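Local structure of AztD protein (Citrobacter koseri, 6CMK) at residues V171-D176 / D223-S228; D176-V181 / A241-R246. The protein acts as a periplasmic zinc chaperone that binds zinc ions and hands one of them directly to the solute-binding protein AztC of the AztABCD transport system. All coordinates share one frame; numbering follows the deposited sequence.

Contact 1 (V171-D176 / D223-S228)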
loop_
_atom_site.group_PDB
_atom_site.type_symbol
_atom_site.label_atom_id
_atom_site.label_comp_id
_atom_site.label_asym_id
_atom_site.label_seq_id
_atom_site.Cartn_x
_atom_site.Cartn_y
_atom_site.Cartn_z
ATOM N N VAL B 171 24.903 -6.916 8.149
ATOM C CA VAL B 171 23.674 -6.347 7.624
ATOM C C VAL B 171 23.205 -5.256 8.571
ATOM O O VAL B 171 23.363 -5.354 9.790
ATOM C CB VAL B 171 22.603 -7.447 7.433
ATOM C CG1 VAL B 171 22.361 -8.184 8.739
ATOM C CG2 VAL B 171 21.309 -6.854 6.877
ATOM N N ALA B 172 22.613 -4.211 7.992
ATOM C CA ALA B 172 22.018 -3.115 8.733
ATOM C C ALA B 172 20.580 -2.956 8.274
ATOM O O ALA B 172 20.311 -2.928 7.070
ATOM C CB ALA B 172 22.777 -1.804 8.510
ATOM N N VAL B 173 19.672 -2.823 9.231
ATOM C CA VAL B 173 18.253 -2.684 8.948
ATOM C C VAL B 173 17.824 -1.299 9.423
ATOM O O VAL B 173 18.004 -0.968 10.600
ATOM C CB VAL B 173 17.425 -3.779 9.638
ATOM C CG1 VAL B 173 15.975 -3.683 9.195
ATOM C CG2 VAL B 173 18.000 -5.153 9.331
ATOM N N PRO B 174 17.256 -0.442 8.544
ATOM C CA PRO B 174 16.966 0.935 8.949
ATOM C C PRO B 174 15.596 1.097 9.593
ATOM O O PRO B 174 14.591 0.580 9.084
ATOM C CB PRO B 174 17.068 1.698 7.628
ATOM C CG PRO B 174 16.557 0.720 6.609
ATOM C CD PRO B 174 16.970 -0.659 7.109
ATOM N N TYR B 175 15.562 1.798 10.719
ATOM C CA TYR B 175 14.349 2.099 11.479
ATOM C C TYR B 175 14.234 3.609 11.685
ATOM O O TYR B 175 15.086 4.381 11.254
ATOM C CB TYR B 175 14.348 1.319 12.802
ATOM C CG TYR B 175 14.055 -0.128 12.522
ATOM C CD1 TYR B 175 12.761 -0.542 12.285
ATOM C CD2 TYR B 175 15.075 -1.055 12.377
ATOM C CE1 TYR B 175 12.469 -1.833 11.973
ATOM C CE2 TYR B 175 14.792 -2.358 12.060
ATOM C CZ TYR B 175 13.480 -2.745 11.852
ATOM O OH TYR B 175 13.170 -4.041 11.509
ATOM N N ASP B 176 13.137 4.038 12.305
ATOM C CA ASP B 176 12.946 5.455 12.599
ATOM C C ASP B 176 13.832 5.824 13.773
ATOM O O ASP B 176 13.602 5.363 14.895
ATOM C CB ASP B 176 11.491 5.754 12.924
ATOM C CG ASP B 176 10.568 5.443 11.779
ATOM O OD1 ASP B 176 10.978 5.642 10.614
ATOM O OD2 ASP B 176 9.424 5.007 12.057
ATOM N N ASP B 223 5.395 -5.611 8.429
ATOM C CA ASP B 223 6.018 -4.840 9.501
ATOM C C ASP B 223 7.106 -5.603 10.255
ATOM O O ASP B 223 7.631 -5.077 11.247
ATOM C CB ASP B 223 4.945 -4.356 10.484
ATOM C CG ASP B 223 4.422 -5.448 11.404
ATOM O OD1 ASP B 223 4.642 -6.662 11.177
ATOM O OD2 ASP B 223 3.764 -5.065 12.393
ATOM N N THR B 224 7.496 -6.791 9.793
ATOM C CA THR B 224 8.441 -7.641 10.508
ATOM C C THR B 224 9.663 -7.890 9.638
ATOM O O THR B 224 9.534 -8.207 8.454
ATOM C CB THR B 224 7.783 -8.968 10.910
ATOM O OG1 THR B 224 6.670 -8.684 11.763
ATOM C CG2 THR B 224 8.766 -9.866 11.667
ATOM N N PHE B 225 10.845 -7.713 10.218
ATOM C CA PHE B 225 12.088 -8.004 9.525
ATOM C C PHE B 225 12.767 -9.189 10.194
ATOM O O PHE B 225 12.764 -9.310 11.421
ATOM C CB PHE B 225 13.021 -6.787 9.515
ATOM C CG PHE B 225 14.011 -6.824 8.407
ATOM C CD1 PHE B 225 15.222 -7.466 8.576
ATOM C CD2 PHE B 225 13.718 -6.249 7.179
ATOM C CE1 PHE B 225 16.119 -7.534 7.552
ATOM C CE2 PHE B 225 14.619 -6.307 6.145
ATOM C CZ PHE B 225 15.826 -6.958 6.333
ATOM N N ALA B 226 13.352 -10.067 9.388
ATOM C CA ALA B 226 13.958 -11.284 9.910
ATOM C C ALA B 226 15.440 -11.356 9.568
ATOM O O ALA B 226 15.846 -11.020 8.456
ATOM C CB ALA B 226 13.253 -12.523 9.364
ATOM N N LEU B 227 16.230 -11.805 10.545
ATOM C CA LEU B 227 17.636 -12.146 10.369
ATOM C C LEU B 227 17.801 -13.590 10.817
ATOM O O LEU B 227 17.332 -13.961 11.896
ATOM C CB LEU B 227 18.553 -11.223 11.191
ATOM C CG LEU B 227 18.366 -9.705 11.044
ATOM C CD1 LEU B 227 19.266 -8.972 12.030
ATOM C CD2 LEU B 227 18.651 -9.252 9.625
ATOM N N SER B 228 18.460 -14.403 10.004
ATOM C CA SER B 228 18.595 -15.820 10.310
ATOM C C SER B 228 19.990 -16.134 10.833
ATOM O O SER B 228 20.975 -15.491 10.465
ATOM C CB SER B 228 18.299 -16.670 9.075
ATOM O OG SER B 228 19.002 -16.197 7.949
HETATM O O HOH W 1 10.542 -4.311 10.818
#
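Val171 meets Leu227 where two neighbouring blades of the beta-propeller face each other, strand 172-174 on one and strand 224-228 on the next. Its CG1 lies 4.0 Å from Leu227 CD2, placed there by a first torsion of 56° that sets CG1 between the backbone N and the carbonyl carbon. The same side chain also packs close to that of His126, a ligand of the first high-affinity zinc, so this end of the interface borders the metal site. Val173, two residues on, points the same way and meets Phe225 tip to tip. Its CG1, anti to the backbone N, stands over the centre of the Phe225 ring in a CH-pi contact, 3.8 Å from the centroid and 13° off the normal. CG2 of the same valine lies 3.5 Å from Phe225 CE1, while Leu227 CD2 sits at the ring's edge, in its plane. Val128 of strand 124-130 also packs on Phe225. Tyr175 crosses Phe225 obliquely and brings its OH to 3.4 Å from Phe225 CB. That hydroxyl is linked by a 2.7 Å hydrogen bond to a water lying in the plane of the tyrosine ring, and the water donates to Asp223 O at 3.0 Å. No direct hydrogen bond joins the two segments: across this contact the blades meet through apolar side chains, and the hydroxyl of buried Tyr175 has a water partner that bridges to the far backbone.

Contact 2 (D176-V181 / A241-R246); sequences DNYAVV and AAPVIR
Tyr178 packs on Ala242 between adjacent blades of the beta-propeller, with strand 178-183 of one blade facing the turn and the start of strand 244-249 of the next. The aromatic contact is a CH-pi interaction: Ala242 CB stands over one face of the Tyr178 ring, 3.9 Å from its centroid and 16° off the normal, displaced from the centre toward the rim. Ala242 CA lies over a face as well, 3.6 Å from Tyr178 CE2, which brings the backbone of Ala242 itself against the ring. A chi1 of -62° sets Tyr178 CG anti to the carbonyl carbon, beside the backbone N.

No hydrogen bond joins the two segments directly, but Gln238 connects them: it donates from NE2 to Ala241 O and accepts from Asp176 N through OE1, so one side-chain amide links Ala241, in its own blade, to Asp176 in the turn joining strands 172-174 and 178-183.

Aliphatic packing carries the rest. Pro243 crosses Tyr178 obliquely, its CD 3.6 Å from Tyr178 CB and equally near CG, and its ring also rests on Ile236 of its own blade and on Val198 across the interface. Ile245 touches Val198 too. Farther along the strands Val180 and Ile245 meet tip to tip, Val180 CG1 4.2 Å from Ile245 CD1.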
loop_
_atom_site.group_PDB
_atom_site.type_symbol
_atom_site.label_atom_id
_atom_site.label_comp_id
_atom_site.label_asym_id
_atom_site.label_seq_id
_atom_site.Cartn_x
_atom_site.Cartn_y
_atom_site.Cartn_z
ATOM N N ASP B 176 13.137 4.038 12.305
ATOM C CA ASP B 176 12.946 5.455 12.599
ATOM C C ASP B 176 13.832 5.824 13.773
ATOM O O ASP B 176 13.602 5.363 14.895
ATOM C CB ASP B 176 11.491 5.754 12.924
ATOM C CG ASP B 176 10.568 5.443 11.779
ATOM O OD1 ASP B 176 10.978 5.642 10.614
ATOM O OD2 ASP B 176 9.424 5.007 12.057
ATOM N N ASN B 177 14.851 6.636 13.510
ATOM C CA ASN B 177 15.773 7.156 14.517
ATOM C C ASN B 177 16.687 6.083 15.092
ATOM O O ASN B 177 17.419 6.364 16.063
ATOM C CB ASN B 177 15.002 7.845 15.647
ATOM C CG ASN B 177 14.074 8.930 15.132
ATOM O OD1 ASN B 177 14.496 9.804 14.386
ATOM N ND2 ASN B 177 12.799 8.849 15.494
ATOM N N TYR B 178 16.691 4.881 14.507
ATOM C CA TYR B 178 17.477 3.743 14.969
ATOM C C TYR B 178 17.858 2.878 13.774
ATOM O O TYR B 178 17.314 3.022 12.677
ATOM C CB TYR B 178 16.705 2.880 15.976
ATOM C CG TYR B 178 16.309 3.580 17.252
ATOM C CD1 TYR B 178 17.187 3.653 18.324
ATOM C CD2 TYR B 178 15.062 4.168 17.387
ATOM C CE1 TYR B 178 16.828 4.294 19.495
ATOM C CE2 TYR B 178 14.699 4.808 18.547
ATOM C CZ TYR B 178 15.586 4.866 19.597
ATOM O OH TYR B 178 15.230 5.502 20.757
ATOM N N ALA B 179 18.795 1.961 14.007
ATOM C CA ALA B 179 19.075 0.874 13.082
ATOM C C ALA B 179 19.343 -0.379 13.897
ATOM O O ALA B 179 19.668 -0.313 15.081
ATOM C CB ALA B 179 20.270 1.167 12.168
ATOM N N VAL B 180 19.170 -1.531 13.258
ATOM C CA VAL B 180 19.629 -2.802 13.802
ATOM C C VAL B 180 20.824 -3.233 12.974
ATOM O O VAL B 180 20.738 -3.304 11.742
ATOM C CB VAL B 180 18.527 -3.874 13.775
ATOM C CG1 VAL B 180 19.108 -5.246 14.140
ATOM C CG2 VAL B 180 17.404 -3.488 14.729
ATOM N N VAL B 181 21.937 -3.517 13.642
ATOM C CA VAL B 181 23.160 -3.892 12.948
ATOM C C VAL B 181 23.679 -5.190 13.537
ATOM O O VAL B 181 23.495 -5.486 14.722
ATOM C CB VAL B 181 24.258 -2.803 13.029
ATOM C CG1 VAL B 181 23.776 -1.510 12.413
ATOM C CG2 VAL B 181 24.696 -2.576 14.465
ATOM N N ALA B 241 8.626 3.570 19.434
ATOM C CA ALA B 241 9.764 3.555 20.334
ATOM C C ALA B 241 10.934 2.940 19.573
ATOM O O ALA B 241 10.945 2.870 18.338
ATOM C CB ALA B 241 9.423 2.792 21.622
ATOM N N ALA B 242 11.944 2.486 20.302
ATOM C CA ALA B 242 13.036 1.799 19.653
ATOM C C ALA B 242 12.531 0.481 19.076
ATOM O O ALA B 242 11.547 -0.081 19.566
ATOM C CB ALA B 242 14.172 1.541 20.634
ATOM N N PRO B 243 13.164 -0.020 18.019
ATOM C CA PRO B 243 12.792 -1.345 17.513
ATOM C C PRO B 243 12.951 -2.397 18.597
ATOM O O PRO B 243 13.743 -2.241 19.536
ATOM C CB PRO B 243 13.755 -1.585 16.343
ATOM C CG PRO B 243 14.670 -0.452 16.280
ATOM C CD PRO B 243 14.250 0.611 17.253
ATOM N N VAL B 244 12.164 -3.466 18.468
ATOM C CA VAL B 244 12.166 -4.583 19.403
ATOM C C VAL B 244 12.588 -5.843 18.657
ATOM O O VAL B 244 11.998 -6.190 17.627
ATOM C CB VAL B 244 10.788 -4.775 20.060
ATOM C CG1 VAL B 244 10.800 -5.990 20.984
ATOM C CG2 VAL B 244 10.389 -3.520 20.825
ATOM N N ILE B 245 13.587 -6.537 19.200
ATOM C CA ILE B 245 14.111 -7.775 18.629
ATOM C C ILE B 245 13.636 -8.939 19.489
ATOM O O ILE B 245 13.834 -8.937 20.711
ATOM C CB ILE B 245 15.651 -7.764 18.566
ATOM C CG1 ILE B 245 16.179 -6.572 17.766
ATOM C CG2 ILE B 245 16.172 -9.077 17.976
ATOM C CD1 ILE B 245 17.687 -6.381 17.907
ATOM N N ARG B 246 13.045 -9.945 18.858
ATOM C CA ARG B 246 12.762 -11.191 19.547
ATOM C C ARG B 246 13.385 -12.342 18.768
ATOM O O ARG B 246 13.627 -12.246 17.565
ATOM C CB ARG B 246 11.254 -11.410 19.732
ATOM C CG ARG B 246 10.453 -11.674 18.469
ATOM C CD ARG B 246 9.034 -12.093 18.840
ATOM N NE ARG B 246 8.199 -12.420 17.683
ATOM C CZ ARG B 246 7.740 -13.636 17.384
ATOM N NH1 ARG B 246 8.022 -14.686 18.146
ATOM N NH2 ARG B 246 6.983 -13.803 16.307
#

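Contacts 1 and 2 lie on one seam between the same two propeller blades, their centres 8 Å apart. Strands 172-174 and 178-183 form a hairpin, and Asp176, in the turn between them, belongs to both contacts; strands 224-228 and 244-249 belong to the sheet that faces it. Contact 1 is deep and wholly buried, nearer the chain's centre and the first zinc site; contact 2 lies farther out, with partly exposed residues. Inside, a valine methyl covers a phenylalanine and a water serves the tyrosine hydroxyl; outside, an alanine covers a tyrosine beside a proline. Tyr175 joins them, its CG packing on Pro243 CG at 3.8 Å, while Val173 N probably hydrogen-bonds to Val180 O.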